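Local coordinates for protein putative hydrolase (Shewanella frigidimarina, PDB 3LHO) that probably acts as an iron(II)-dependent dioxygenase of the glyoxalase-like superfamily that converts 2-oxoadipate to 2-hydroxyglutarate, at residues A8-L13 against K59-I64; R45-A50 against L99-F104; G114-V119 against R134-D139; V138-Y143 against F222-V227; V156-Y161 against V218-T223. One frame throughout, in Å; residues are numbered along the deposited sequence.

Contact 1 of 5, residues A8-L13 against K59-I64; sequences ALFAAL and KHFTSI
Helix 6-20 and the end of helix 54-62 meet through Leu9, Phe10, Phe61 and Ile64, an apolar contact on the mixed beta-sheet. Leu9 reaches across. Its CG is anti to the backbone N (chi1 176°), and from there the CD2 methyl enters a notch made by three groups: the carbonyl oxygen of His60 (Leu9 CD2 to His60 O 3.7 Å), the ring of Phe61 (Leu9 CD2 to Phe61 CE2 3.8 Å) and the tip of Ile64 (Leu9 CD2 to Ile64 CD1 3.8 Å). Next to it the two phenylalanines cross at a slant: Phe10 CZ lies 3.9 Å from Phe61 CE2, at the edge of the Phe61 ring and near its plane. Both rings also rest on Ile42 of strand 39-47 and Val94 of strand 93-99, so the helices meet above a shared patch of the sheet. His60 turns its imidazole from Leu9, and its NE2 bonds to Thr124 O. Ser63 OG bonds back to Lys59 O at 2.9 Å. The succession strand 39-47, helix 54-62 and strands 67-74, 79-85 and 93-99 is the beta-alpha-beta-beta-beta order typical of the vicinal oxygen chelate fold.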
# COMPACT_ATOMS: atom_id res chain seq x y z
N ALA A 8 -3.03 3.98 -17.19
CA ALA A 8 -1.91 4.89 -17.07
C ALA A 8 -1.56 5.20 -15.61
O ALA A 8 -0.39 5.31 -15.27
CB ALA A 8 -2.20 6.19 -17.84
N LEU A 9 -2.58 5.35 -14.74
CA LEU A 9 -2.34 5.64 -13.33
C LEU A 9 -1.60 4.51 -12.62
O LEU A 9 -0.57 4.74 -11.98
CB LEU A 9 -3.66 5.96 -12.59
CG LEU A 9 -3.62 6.21 -11.08
CD1 LEU A 9 -2.57 7.29 -10.72
CD2 LEU A 9 -4.98 6.61 -10.59
N PHE A 10 -2.10 3.29 -12.76
CA PHE A 10 -1.41 2.15 -12.21
C PHE A 10 -0.03 1.87 -12.83
O PHE A 10 0.88 1.51 -12.10
CB PHE A 10 -2.31 0.93 -12.22
CG PHE A 10 -3.45 1.04 -11.24
CD1 PHE A 10 -3.20 1.05 -9.89
CD2 PHE A 10 -4.77 1.17 -11.67
CE1 PHE A 10 -4.24 1.16 -8.98
CE2 PHE A 10 -5.81 1.25 -10.77
CZ PHE A 10 -5.55 1.26 -9.43
N ALA A 11 0.12 2.09 -14.14
CA ALA A 11 1.44 2.00 -14.76
C ALA A 11 2.43 2.92 -14.04
O ALA A 11 3.53 2.52 -13.72
CB ALA A 11 1.42 2.31 -16.29
N ALA A 12 2.03 4.17 -13.81
CA ALA A 12 2.91 5.17 -13.23
C ALA A 12 3.18 4.86 -11.75
O ALA A 12 4.32 5.00 -11.25
CB ALA A 12 2.31 6.58 -13.42
N LEU A 13 2.15 4.39 -11.05
CA LEU A 13 2.32 4.01 -9.67
C LEU A 13 3.28 2.82 -9.51
O LEU A 13 4.10 2.79 -8.60
CB LEU A 13 0.96 3.67 -9.02
CG LEU A 13 0.86 3.56 -7.51
CD1 LEU A 13 0.94 4.94 -6.78
CD2 LEU A 13 -0.44 2.83 -7.11
N LYS A 59 -9.88 10.88 -4.50
CA LYS A 59 -10.36 11.60 -5.69
C LYS A 59 -9.58 11.23 -6.94
O LYS A 59 -10.10 11.32 -8.06
CB LYS A 59 -10.32 13.13 -5.49
CG LYS A 59 -11.49 13.71 -4.74
CD LYS A 59 -12.73 13.79 -5.62
CE LYS A 59 -13.87 14.45 -4.86
NZ LYS A 59 -15.17 14.24 -5.58
N HIS A 60 -8.33 10.81 -6.76
CA HIS A 60 -7.52 10.34 -7.90
C HIS A 60 -8.10 9.08 -8.49
O HIS A 60 -7.82 8.76 -9.63
CB HIS A 60 -6.04 10.17 -7.50
CG HIS A 60 -5.37 11.47 -7.22
ND1 HIS A 60 -4.58 12.11 -8.16
CD2 HIS A 60 -5.45 12.30 -6.16
CE1 HIS A 60 -4.20 13.28 -7.67
NE2 HIS A 60 -4.71 13.43 -6.47
N PHE A 61 -8.93 8.38 -7.72
CA PHE A 61 -9.53 7.14 -8.21
C PHE A 61 -11.03 7.31 -8.54
O PHE A 61 -11.51 6.78 -9.56
CB PHE A 61 -9.30 6.07 -7.18
CG PHE A 61 -7.84 5.79 -6.91
CD1 PHE A 61 -7.14 6.49 -5.94
CD2 PHE A 61 -7.16 4.86 -7.67
CE1 PHE A 61 -5.81 6.25 -5.70
CE2 PHE A 61 -5.83 4.59 -7.46
CZ PHE A 61 -5.14 5.29 -6.48
N THR A 62 -11.78 8.02 -7.70
CA THR A 62 -13.21 8.20 -7.94
C THR A 62 -13.44 9.05 -9.19
O THR A 62 -14.43 8.88 -9.87
CB THR A 62 -13.93 8.82 -6.77
OG1 THR A 62 -13.34 10.10 -6.48
CG2 THR A 62 -13.89 7.90 -5.57
N SER A 63 -12.46 9.86 -9.56
CA SER A 63 -12.58 10.66 -10.76
C SER A 63 -12.48 9.84 -12.06
O SER A 63 -12.87 10.33 -13.11
CB SER A 63 -11.50 11.73 -10.74
OG SER A 63 -10.24 11.13 -10.95
N ILE A 64 -11.97 8.60 -11.99
CA ILE A 64 -11.84 7.74 -13.17
C ILE A 64 -12.63 6.43 -12.99
O ILE A 64 -12.26 5.38 -13.56
CB ILE A 64 -10.36 7.44 -13.48
CG1 ILE A 64 -9.63 6.81 -12.26
CG2 ILE A 64 -9.63 8.72 -13.93
CD1 ILE A 64 -8.25 6.37 -12.55

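Contact 2 of 5, residues R45-A50 against L99-F104; sequences RTFNIA and LLVEEF. With SO4 (sulfate ion), chain C.
Phe47 lies alongside Leu99, both side chains pointing the same way from the sheet, with the Leu99 CD2 methyl at the ring edge, in the ring plane (Phe47 CE1 to Leu99 CD2 3.8 Å). Val101 CG2 comes up to the base of the same ring, 3.8 Å from Phe47 CB. Under these side chains the strands run parallel: Leu99 N donates to Thr46 O (2.9 Å) and Leu99 O takes the N-H of Asn48 (3.0 Å), so Leu99 is bonded to the residues on either side of Phe47. Beyond it the chains leave the pairing: Asn48 is the centre of an inverse gamma turn and 101-103 is a 3-10 segment.

The side chain of Asn48 takes over from the strand. CG sits between the backbone N and the carbonyl carbon (chi1 71°), and the carboxamide bridges to the 3-10 segment with both ends. OD1 accepts from Val101 N at 3.1 Å, the donor standing 46° out of the carbonyl plane. ND2 donates to Glu102 OE1 at 2.8 Å, within its own amide plane and onto the syn lone pair of the carboxylate, although the two flat groups are turned 77° against each other. Ala50 N donates to O2 of a sulfate ion, probably from the crystallisation liquor, at 2.8 Å, while helix 106-116 packs on Phe47 and Ile49 through Ile112. With one end of the carboxamide accepting and the other donating to a carboxylate, the flip of Asn48 is settled, and the negative charge of Glu102 probably polarises the amide and strengthens both bonds.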
# COMPACT_ATOMS: atom_id res chain seq x y z
N ARG A 45 -1.39 5.32 1.97
CA ARG A 45 -1.43 5.77 3.36
C ARG A 45 -1.42 7.28 3.42
O ARG A 45 -0.83 7.91 2.57
CB ARG A 45 -0.17 5.31 4.06
CG ARG A 45 -0.07 3.80 4.17
CD ARG A 45 1.18 3.43 4.90
NE ARG A 45 1.13 2.05 5.33
CZ ARG A 45 2.02 1.45 6.12
NH1 ARG A 45 3.08 2.10 6.57
NH2 ARG A 45 1.84 0.17 6.46
N THR A 46 -1.99 7.87 4.46
CA THR A 46 -1.87 9.33 4.65
C THR A 46 -2.25 9.64 6.09
O THR A 46 -2.36 8.71 6.91
CB THR A 46 -2.74 10.12 3.65
OG1 THR A 46 -2.38 11.52 3.69
CG2 THR A 46 -4.22 9.94 3.95
N PHE A 47 -2.34 10.93 6.41
CA PHE A 47 -2.83 11.39 7.73
C PHE A 47 -4.18 12.07 7.61
O PHE A 47 -4.52 12.58 6.56
CB PHE A 47 -1.85 12.41 8.32
CG PHE A 47 -0.44 11.90 8.44
CD1 PHE A 47 -0.09 11.03 9.42
CD2 PHE A 47 0.53 12.32 7.56
CE1 PHE A 47 1.20 10.57 9.55
CE2 PHE A 47 1.82 11.86 7.68
CZ PHE A 47 2.15 10.98 8.67
N ASN A 48 -4.95 12.12 8.71
CA ASN A 48 -6.25 12.81 8.69
C ASN A 48 -6.13 14.36 8.80
O ASN A 48 -6.81 15.03 9.59
CB ASN A 48 -7.14 12.22 9.79
CG ASN A 48 -6.67 12.62 11.15
OD1 ASN A 48 -5.49 12.97 11.35
ND2 ASN A 48 -7.59 12.65 12.09
N ILE A 49 -5.24 14.93 7.99
CA ILE A 49 -5.02 16.38 7.93
C ILE A 49 -5.68 16.77 6.58
O ILE A 49 -5.41 16.13 5.54
CB ILE A 49 -3.50 16.70 7.95
CG1 ILE A 49 -2.90 16.38 9.34
CG2 ILE A 49 -3.23 18.16 7.58
CD1 ILE A 49 -1.42 16.48 9.48
N ALA A 50 -6.58 17.76 6.62
CA ALA A 50 -7.48 18.11 5.50
C ALA A 50 -6.75 18.16 4.16
O ALA A 50 -7.17 17.58 3.12
CB ALA A 50 -8.19 19.49 5.79
N LEU A 99 -3.96 7.79 9.16
CA LEU A 99 -3.66 7.76 10.58
C LEU A 99 -4.43 8.87 11.30
O LEU A 99 -4.51 10.00 10.84
CB LEU A 99 -2.15 7.95 10.80
CG LEU A 99 -1.57 7.72 12.22
CD1 LEU A 99 -1.53 6.25 12.57
CD2 LEU A 99 -0.16 8.31 12.28
N LEU A 100 -4.99 8.55 12.46
CA LEU A 100 -5.70 9.56 13.23
C LEU A 100 -4.69 10.28 14.13
O LEU A 100 -4.31 9.80 15.19
CB LEU A 100 -6.79 8.86 14.04
CG LEU A 100 -7.79 8.03 13.21
CD1 LEU A 100 -8.73 7.31 14.15
CD2 LEU A 100 -8.60 8.95 12.27
N VAL A 101 -4.24 11.44 13.68
CA VAL A 101 -3.11 12.15 14.30
C VAL A 101 -3.37 12.55 15.75
O VAL A 101 -2.44 12.60 16.55
CB VAL A 101 -2.71 13.36 13.47
CG1 VAL A 101 -1.65 14.21 14.20
CG2 VAL A 101 -2.20 12.84 12.10
N GLU A 102 -4.64 12.76 16.10
CA GLU A 102 -5.02 13.15 17.44
C GLU A 102 -4.77 12.05 18.47
O GLU A 102 -4.86 12.31 19.65
CB GLU A 102 -6.51 13.54 17.52
CG GLU A 102 -6.87 14.74 16.65
CD GLU A 102 -7.02 14.40 15.17
OE1 GLU A 102 -7.06 13.16 14.79
OE2 GLU A 102 -7.03 15.42 14.40
N GLU A 103 -4.51 10.83 18.04
CA GLU A 103 -4.34 9.74 19.01
C GLU A 103 -2.89 9.70 19.53
O GLU A 103 -2.58 8.85 20.32
CB GLU A 103 -4.71 8.39 18.39
CG GLU A 103 -6.15 8.33 17.85
CD GLU A 103 -7.19 8.24 18.95
OE1 GLU A 103 -6.79 8.18 20.10
OE2 GLU A 103 -8.40 8.20 18.65
N PHE A 104 -2.00 10.58 19.06
CA PHE A 104 -0.58 10.49 19.37
C PHE A 104 -0.18 11.60 20.29
O PHE A 104 -0.95 12.53 20.49
CB PHE A 104 0.24 10.43 18.04
CG PHE A 104 -0.05 9.20 17.30
CD1 PHE A 104 0.57 8.00 17.66
CD2 PHE A 104 -1.09 9.17 16.38
CE1 PHE A 104 0.23 6.81 17.05
CE2 PHE A 104 -1.46 7.96 15.77
CZ PHE A 104 -0.79 6.79 16.09
S SO4 C . -6.61 20.25 9.30
O1 SO4 C . -6.38 20.91 8.02
O2 SO4 C . -7.02 18.85 9.12
O3 SO4 C . -5.39 20.36 10.11
O4 SO4 C . -7.73 20.93 9.96
O HOH W 1 -5.38 15.67 12.32

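Contact 3 of 5, residues G114-V119 against R134-D139; sequences GLIDQV and RHWDVD
Trp136 packs against Leu115, Ile116 and Val119 near the end of helix 106-116, which is followed through a type I beta turn from Ile116 to Val119; a loop without regular structure, 134-139, thus closes over the C-terminal end of a helix.

The apolar contacts centre on the indole. Its CG lies between the backbone N and the carbonyl carbon (chi1 45°), which turns the indole toward the helix end. Leu115 CB sits over the five-membered ring in a CH-pi contact, 3.9 Å from the centroid and 17° off the normal, while Arg134 CG of the loop itself lies over the opposite face, so that the indole is clasped between two aliphatic groups. Val119 CG2 meets the rim in the ring plane, 3.6 Å from Trp136 CZ3, and Ile116 CD1 approaches the same CZ3 at 4.0 Å. Beyond the pyrrole side, Leu115 CD2 extends to Val138.

The one direct hydrogen bond across the contact uses Gln118, whose amide crosses Trp136 with its plane 76° from the indole: OE1 accepts from Asp137 N at 3.0 Å. Within its own segment Gln118 NE2 donates back to Gly114 O at 3.0 Å, so one carboxamide joins the loop to the last turn of the helix. Inside the loop, Arg134 NH1 donates to Trp136 O at 2.9 Å, which steadies the arginine chain across the indole, and Trp136 NE1 is satisfied by Ala157 O of helix 151-159.

One contact is made by water: a single molecule donates to two neighbouring backbone carbonyl oxygens, lying 3.1 Å from Gln118 O and 2.8 Å from His135 O.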
# COMPACT_ATOMS: atom_id res chain seq x y z
N GLY A 114 4.02 19.56 10.97
CA GLY A 114 5.14 20.25 10.41
C GLY A 114 5.58 19.74 9.06
O GLY A 114 6.06 20.52 8.21
N LEU A 115 5.44 18.43 8.84
CA LEU A 115 5.77 17.85 7.53
C LEU A 115 4.70 18.21 6.51
O LEU A 115 5.01 18.59 5.40
CB LEU A 115 5.90 16.32 7.66
CG LEU A 115 6.82 15.75 8.77
CD1 LEU A 115 6.88 14.24 8.69
CD2 LEU A 115 8.23 16.29 8.71
N ILE A 116 3.44 18.08 6.89
CA ILE A 116 2.35 18.32 5.94
C ILE A 116 2.19 19.80 5.61
O ILE A 116 1.75 20.13 4.53
CB ILE A 116 1.04 17.72 6.44
CG1 ILE A 116 1.22 16.19 6.67
CG2 ILE A 116 -0.12 18.01 5.45
CD1 ILE A 116 1.68 15.45 5.43
N ASP A 117 2.61 20.69 6.52
CA ASP A 117 2.62 22.12 6.23
C ASP A 117 3.51 22.35 5.06
O ASP A 117 3.33 23.33 4.35
CB ASP A 117 3.16 22.95 7.40
CG ASP A 117 2.17 23.12 8.51
OD1 ASP A 117 1.00 22.74 8.33
OD2 ASP A 117 2.60 23.58 9.58
N GLN A 118 4.47 21.49 4.81
CA GLN A 118 5.37 21.73 3.65
C GLN A 118 4.82 21.29 2.29
O GLN A 118 5.40 21.64 1.23
CB GLN A 118 6.73 21.10 3.89
CG GLN A 118 7.48 21.70 5.08
CD GLN A 118 8.68 20.85 5.49
OE1 GLN A 118 9.65 20.73 4.75
NE2 GLN A 118 8.62 20.27 6.70
N VAL A 119 3.74 20.52 2.31
CA VAL A 119 3.06 20.08 1.08
C VAL A 119 2.33 21.27 0.43
O VAL A 119 1.45 21.88 1.04
CB VAL A 119 2.04 18.97 1.36
CG1 VAL A 119 1.29 18.59 0.05
CG2 VAL A 119 2.72 17.73 2.00
N ARG A 134 8.21 12.39 -1.15
CA ARG A 134 8.33 13.27 -0.02
C ARG A 134 8.24 14.70 -0.44
O ARG A 134 8.95 15.10 -1.33
CB ARG A 134 9.69 13.07 0.68
CG ARG A 134 9.55 12.37 2.00
CD ARG A 134 10.76 12.57 2.88
NE ARG A 134 12.02 12.28 2.21
CZ ARG A 134 13.06 13.11 2.15
NH1 ARG A 134 13.01 14.31 2.73
NH2 ARG A 134 14.16 12.73 1.50
N HIS A 135 7.46 15.48 0.27
CA HIS A 135 7.34 16.91 -0.01
C HIS A 135 8.01 17.78 1.08
O HIS A 135 7.93 19.02 1.02
CB HIS A 135 5.87 17.30 -0.11
CG HIS A 135 5.15 16.68 -1.27
ND1 HIS A 135 4.70 17.43 -2.35
CD2 HIS A 135 4.75 15.41 -1.50
CE1 HIS A 135 4.07 16.63 -3.20
NE2 HIS A 135 4.09 15.40 -2.71
N TRP A 136 8.65 17.14 2.06
CA TRP A 136 9.12 17.80 3.28
C TRP A 136 10.55 17.38 3.57
O TRP A 136 10.97 16.30 3.21
CB TRP A 136 8.21 17.45 4.48
CG TRP A 136 7.91 16.01 4.53
CD1 TRP A 136 8.69 15.03 5.07
CD2 TRP A 136 6.76 15.37 3.99
NE1 TRP A 136 8.11 13.81 4.88
CE2 TRP A 136 6.92 13.97 4.22
CE3 TRP A 136 5.60 15.81 3.32
CZ2 TRP A 136 5.97 13.04 3.83
CZ3 TRP A 136 4.67 14.89 2.91
CH2 TRP A 136 4.86 13.50 3.19
N ASP A 137 11.31 18.30 4.16
CA ASP A 137 12.55 17.99 4.88
C ASP A 137 12.19 17.31 6.20
O ASP A 137 11.24 17.69 6.88
CB ASP A 137 13.30 19.26 5.22
CG ASP A 137 13.84 19.93 4.00
OD1 ASP A 137 14.27 19.19 3.09
OD2 ASP A 137 13.79 21.17 3.92
N VAL A 138 12.97 16.31 6.55
CA VAL A 138 12.77 15.64 7.83
C VAL A 138 14.12 15.16 8.35
O VAL A 138 14.98 14.72 7.56
CB VAL A 138 11.73 14.52 7.69
CG1 VAL A 138 12.05 13.57 6.55
CG2 VAL A 138 11.53 13.78 9.02
N ASP A 139 14.31 15.28 9.66
CA ASP A 139 15.58 14.85 10.29
C ASP A 139 15.42 13.51 11.03
O ASP A 139 14.30 13.00 11.21
CB ASP A 139 16.19 15.92 11.21
CG ASP A 139 15.32 16.26 12.43
OD1 ASP A 139 14.34 15.56 12.75
OD2 ASP A 139 15.64 17.29 13.05
O HOH W 2 7.17 20.62 -1.09

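Contact 4 of 5, residues V138-Y143 against F222-V227; sequences VDKATY and FTDGDV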
# COMPACT_ATOMS: atom_id res chain seq x y z
N VAL A 138 12.97 16.31 6.55
CA VAL A 138 12.77 15.64 7.83
C VAL A 138 14.12 15.16 8.35
O VAL A 138 14.98 14.72 7.56
CB VAL A 138 11.73 14.52 7.69
CG1 VAL A 138 12.05 13.57 6.55
CG2 VAL A 138 11.53 13.78 9.02
N ASP A 139 14.31 15.28 9.66
CA ASP A 139 15.58 14.85 10.29
C ASP A 139 15.42 13.51 11.03
O ASP A 139 14.30 13.00 11.21
CB ASP A 139 16.19 15.92 11.21
CG ASP A 139 15.32 16.26 12.43
OD1 ASP A 139 14.34 15.56 12.75
OD2 ASP A 139 15.64 17.29 13.05
N LYS A 140 16.54 12.95 11.46
CA LYS A 140 16.55 11.61 12.04
C LYS A 140 15.79 11.56 13.34
O LYS A 140 15.08 10.59 13.59
CB LYS A 140 18.00 11.11 12.23
CG LYS A 140 18.75 10.91 10.90
CD LYS A 140 20.11 10.23 11.08
CE LYS A 140 21.14 11.14 11.60
NZ LYS A 140 22.41 10.37 11.89
N ALA A 141 15.92 12.61 14.16
CA ALA A 141 15.27 12.64 15.48
C ALA A 141 13.76 12.66 15.32
O ALA A 141 13.03 12.05 16.13
CB ALA A 141 15.74 13.87 16.32
N THR A 142 13.30 13.37 14.29
CA THR A 142 11.84 13.41 13.98
C THR A 142 11.34 12.04 13.55
O THR A 142 10.32 11.55 14.06
CB THR A 142 11.53 14.49 12.93
OG1 THR A 142 11.86 15.77 13.47
CG2 THR A 142 10.03 14.48 12.57
N TYR A 143 12.06 11.41 12.62
CA TYR A 143 11.78 10.05 12.23
C TYR A 143 11.69 9.12 13.42
O TYR A 143 10.74 8.36 13.52
CB TYR A 143 12.81 9.54 11.24
CG TYR A 143 12.61 8.12 10.84
CD1 TYR A 143 11.59 7.76 9.98
CD2 TYR A 143 13.47 7.12 11.28
CE1 TYR A 143 11.41 6.42 9.58
CE2 TYR A 143 13.28 5.76 10.90
CZ TYR A 143 12.25 5.43 10.03
OH TYR A 143 12.05 4.11 9.65
N PHE A 222 17.64 11.95 4.91
CA PHE A 222 17.25 12.84 5.98
C PHE A 222 18.12 14.09 5.90
O PHE A 222 19.20 14.10 5.26
CB PHE A 222 17.36 12.15 7.35
CG PHE A 222 16.36 11.04 7.56
CD1 PHE A 222 15.02 11.31 7.77
CD2 PHE A 222 16.75 9.71 7.55
CE1 PHE A 222 14.10 10.30 7.92
CE2 PHE A 222 15.85 8.70 7.72
CZ PHE A 222 14.49 8.99 7.89
N THR A 223 17.65 15.16 6.53
CA THR A 223 18.42 16.39 6.56
C THR A 223 19.79 16.19 7.19
O THR A 223 20.75 16.77 6.74
CB THR A 223 17.63 17.56 7.26
OG1 THR A 223 17.27 17.19 8.59
CG2 THR A 223 16.35 17.83 6.48
N ASP A 224 19.91 15.32 8.19
CA ASP A 224 21.18 15.12 8.85
C ASP A 224 21.75 13.71 8.70
O ASP A 224 22.53 13.30 9.52
CB ASP A 224 21.07 15.49 10.35
CG ASP A 224 19.91 14.81 11.05
OD1 ASP A 224 19.15 14.05 10.43
OD2 ASP A 224 19.69 15.13 12.25
N GLY A 225 21.38 12.98 7.64
CA GLY A 225 21.89 11.63 7.45
C GLY A 225 21.22 10.87 6.32
O GLY A 225 20.12 11.21 5.89
N ASP A 226 21.93 9.86 5.83
CA ASP A 226 21.47 8.94 4.81
C ASP A 226 21.29 7.58 5.48
O ASP A 226 22.24 6.91 5.84
CB ASP A 226 22.49 8.86 3.69
CG ASP A 226 22.80 10.23 3.13
OD1 ASP A 226 21.86 10.86 2.63
OD2 ASP A 226 23.95 10.65 3.24
N VAL A 227 20.04 7.21 5.66
CA VAL A 227 19.70 6.04 6.43
C VAL A 227 19.02 4.97 5.58
O VAL A 227 18.05 5.24 4.84
CB VAL A 227 18.79 6.42 7.59
CG1 VAL A 227 18.46 5.19 8.40
CG2 VAL A 227 19.46 7.50 8.49
O HOH W 3 18.17 14.41 14.16
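Asp139 OD1 is gripped twice by Thr142, by its backbone N at 2.9 Å and its OG1 at 2.6 Å, arriving on the syn side from opposite faces of the carboxylate plane. This is the N-cap of helix 140-149, and the CB of the capping residue lies against Thr223 OG1. A second carboxylate comes from the turn between strands 217-222 and 225-230. Asp224 CG is placed between the backbone N and the carbonyl carbon (chi1 52°), and OD1 accepts from Lys140 N at 3.0 Å with its syn lone pair. Asp224 OD2 accepts a hydrogen bond from a water that in turn accepts from Ala141 N; the water lies 2.9 Å from Ala141 N. One backbone bond ties the turn to the approach of the helix, Thr223 N to Val138 O at 2.9 Å.

The apolar part of the contact is built round Phe222. Its CZ stands over one face of the Tyr143 ring, off toward the rim, 3.6 Å from Tyr143 CG; the rings are inclined at 47°. Val138 CG1 flanks CD1 of the same phenylalanine, and the aliphatic chain of Lys140 crosses it and goes on to touch Val227.

The first three N-H groups of the helix are thus served by two carboxylates, one through water. The positive end of the helix dipole would favour both negative charges and probably eases their mutual repulsion.

Contact 5 of 5, residues V156-Y161 against V218-T223; sequences VAALGY and VVVNFT
The last turn of helix 151-159 passes strand 217-222 with Ala158 and Val220 nearest, their CA atoms 6.6 Å apart, and no hydrogen bond links the two. Alternate residues of the strand, Val218 and Val220, direct their side chains at the helix. Leu159 makes contact with both: CG lies anti to its carbonyl carbon (chi1 -72°), and the CD2 methyl at the end of the chain touches the two valines, 3.9 Å from Val218 CG2 and 4.1 Å from Val220 CG2. Val220 uses both branches, since CG1 and CG2 come up to the Ala158 carbonyl oxygen from the same side, with Ala158 O to Val220 CG1 at 3.8 Å. Val220 CG1 also lies over one face of the Phe222 ring, toward its rim. Ala158 CB lies farther from the strand side chains, 4.2 Å from Val220 CG2 and 4.4 Å from Phe222 CZ. The helix ends at once: Gly160 N still bonds to Val156 O at 2.8 Å, but its positive phi (72°) turns the chain off toward Tyr161. Around this layer, Ile229 of strand 225-230 touches both Ala158 and Val220, Tyr143 of helix 140-149 touches Ala158, and Val156 turns to Arg45 and Phe47 of strand 39-47.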
# COMPACT_ATOMS: atom_id res chain seq x y z
N VAL A 156 5.37 6.89 6.42
CA VAL A 156 4.88 8.00 5.60
C VAL A 156 5.85 9.18 5.68
O VAL A 156 6.18 9.77 4.66
CB VAL A 156 3.47 8.46 5.98
CG1 VAL A 156 3.12 9.67 5.13
CG2 VAL A 156 2.46 7.37 5.75
N ALA A 157 6.37 9.47 6.89
CA ALA A 157 7.36 10.55 7.03
C ALA A 157 8.61 10.30 6.19
O ALA A 157 9.16 11.24 5.54
CB ALA A 157 7.72 10.76 8.53
N ALA A 158 9.07 9.04 6.15
CA ALA A 158 10.32 8.70 5.40
C ALA A 158 10.15 8.65 3.89
O ALA A 158 11.07 9.05 3.14
CB ALA A 158 10.95 7.37 5.91
N LEU A 159 9.03 8.14 3.41
CA LEU A 159 8.89 7.84 1.96
C LEU A 159 7.84 8.68 1.21
O LEU A 159 7.88 8.80 -0.02
CB LEU A 159 8.63 6.34 1.78
CG LEU A 159 9.88 5.48 2.08
CD1 LEU A 159 9.50 4.05 2.26
CD2 LEU A 159 10.95 5.62 0.99
N GLY A 160 6.95 9.29 1.97
CA GLY A 160 5.92 10.16 1.42
C GLY A 160 4.81 9.43 0.67
O GLY A 160 4.33 8.36 1.10
N TYR A 161 4.37 10.05 -0.41
CA TYR A 161 3.20 9.61 -1.16
C TYR A 161 3.63 8.72 -2.30
O TYR A 161 4.04 9.20 -3.36
CB TYR A 161 2.34 10.81 -1.61
CG TYR A 161 1.66 11.39 -0.40
CD1 TYR A 161 0.66 10.70 0.22
CD2 TYR A 161 2.13 12.55 0.21
CE1 TYR A 161 0.07 11.17 1.34
CE2 TYR A 161 1.56 13.01 1.41
CZ TYR A 161 0.53 12.33 1.93
OH TYR A 161 -0.01 12.77 3.12
N VAL A 218 15.69 0.73 1.15
CA VAL A 218 16.05 1.94 0.40
C VAL A 218 16.77 2.90 1.30
O VAL A 218 16.66 2.81 2.51
CB VAL A 218 14.84 2.69 -0.18
CG1 VAL A 218 14.20 1.89 -1.29
CG2 VAL A 218 13.82 3.05 0.93
N VAL A 219 17.50 3.83 0.70
CA VAL A 219 18.20 4.89 1.44
C VAL A 219 17.27 6.11 1.47
O VAL A 219 16.74 6.52 0.46
CB VAL A 219 19.57 5.26 0.77
CG1 VAL A 219 20.22 6.38 1.52
CG2 VAL A 219 20.50 4.06 0.69
N VAL A 220 17.03 6.64 2.67
CA VAL A 220 16.29 7.87 2.82
C VAL A 220 17.26 8.99 3.18
O VAL A 220 18.13 8.84 4.06
CB VAL A 220 15.19 7.68 3.91
CG1 VAL A 220 14.61 9.03 4.38
CG2 VAL A 220 14.13 6.79 3.30
N ASN A 221 17.13 10.10 2.47
CA ASN A 221 18.02 11.24 2.65
C ASN A 221 17.43 12.23 3.64
O ASN A 221 16.77 13.19 3.29
CB ASN A 221 18.36 11.88 1.31
CG ASN A 221 18.95 10.88 0.33
OD1 ASN A 221 18.34 10.56 -0.68
ND2 ASN A 221 20.10 10.32 0.67
N PHE A 222 17.64 11.95 4.91
CA PHE A 222 17.25 12.84 5.98
C PHE A 222 18.12 14.09 5.90
O PHE A 222 19.20 14.10 5.26
CB PHE A 222 17.36 12.15 7.35
CG PHE A 222 16.36 11.04 7.56
CD1 PHE A 222 15.02 11.31 7.77
CD2 PHE A 222 16.75 9.71 7.55
CE1 PHE A 222 14.10 10.30 7.92
CE2 PHE A 222 15.85 8.70 7.72
CZ PHE A 222 14.49 8.99 7.89
N THR A 223 17.65 15.16 6.53
CA THR A 223 18.42 16.39 6.56
C THR A 223 19.79 16.19 7.19
O THR A 223 20.75 16.77 6.74
CB THR A 223 17.63 17.56 7.26
OG1 THR A 223 17.27 17.19 8.59
CG2 THR A 223 16.35 17.83 6.48

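From the N terminus, contact 1 brings helix 6-20 onto helix 54-62. Contact 2 crosses it, since it starts at 45-50, before contact 1 has closed, and ends at 99-104, pairing two strand ends of the mixed sheet. Contact 3 follows in series, closing the irregular loop after helix 106-116, and touches contact 2 through Ile116. Contact 4 begins where contact 3 ends, at Val138 and Asp139, and spans to 222-227. Within that span lies the first segment of contact 5, and the two finish together, sharing Phe222 and Thr223. Contacts 4 and 5 join helices 140-149 and 151-159 to the two-stranded hairpin, contact 3 adds helix 106-116 through loop 134-139, and Tyr161 and Val156 reach the strand of contact 2.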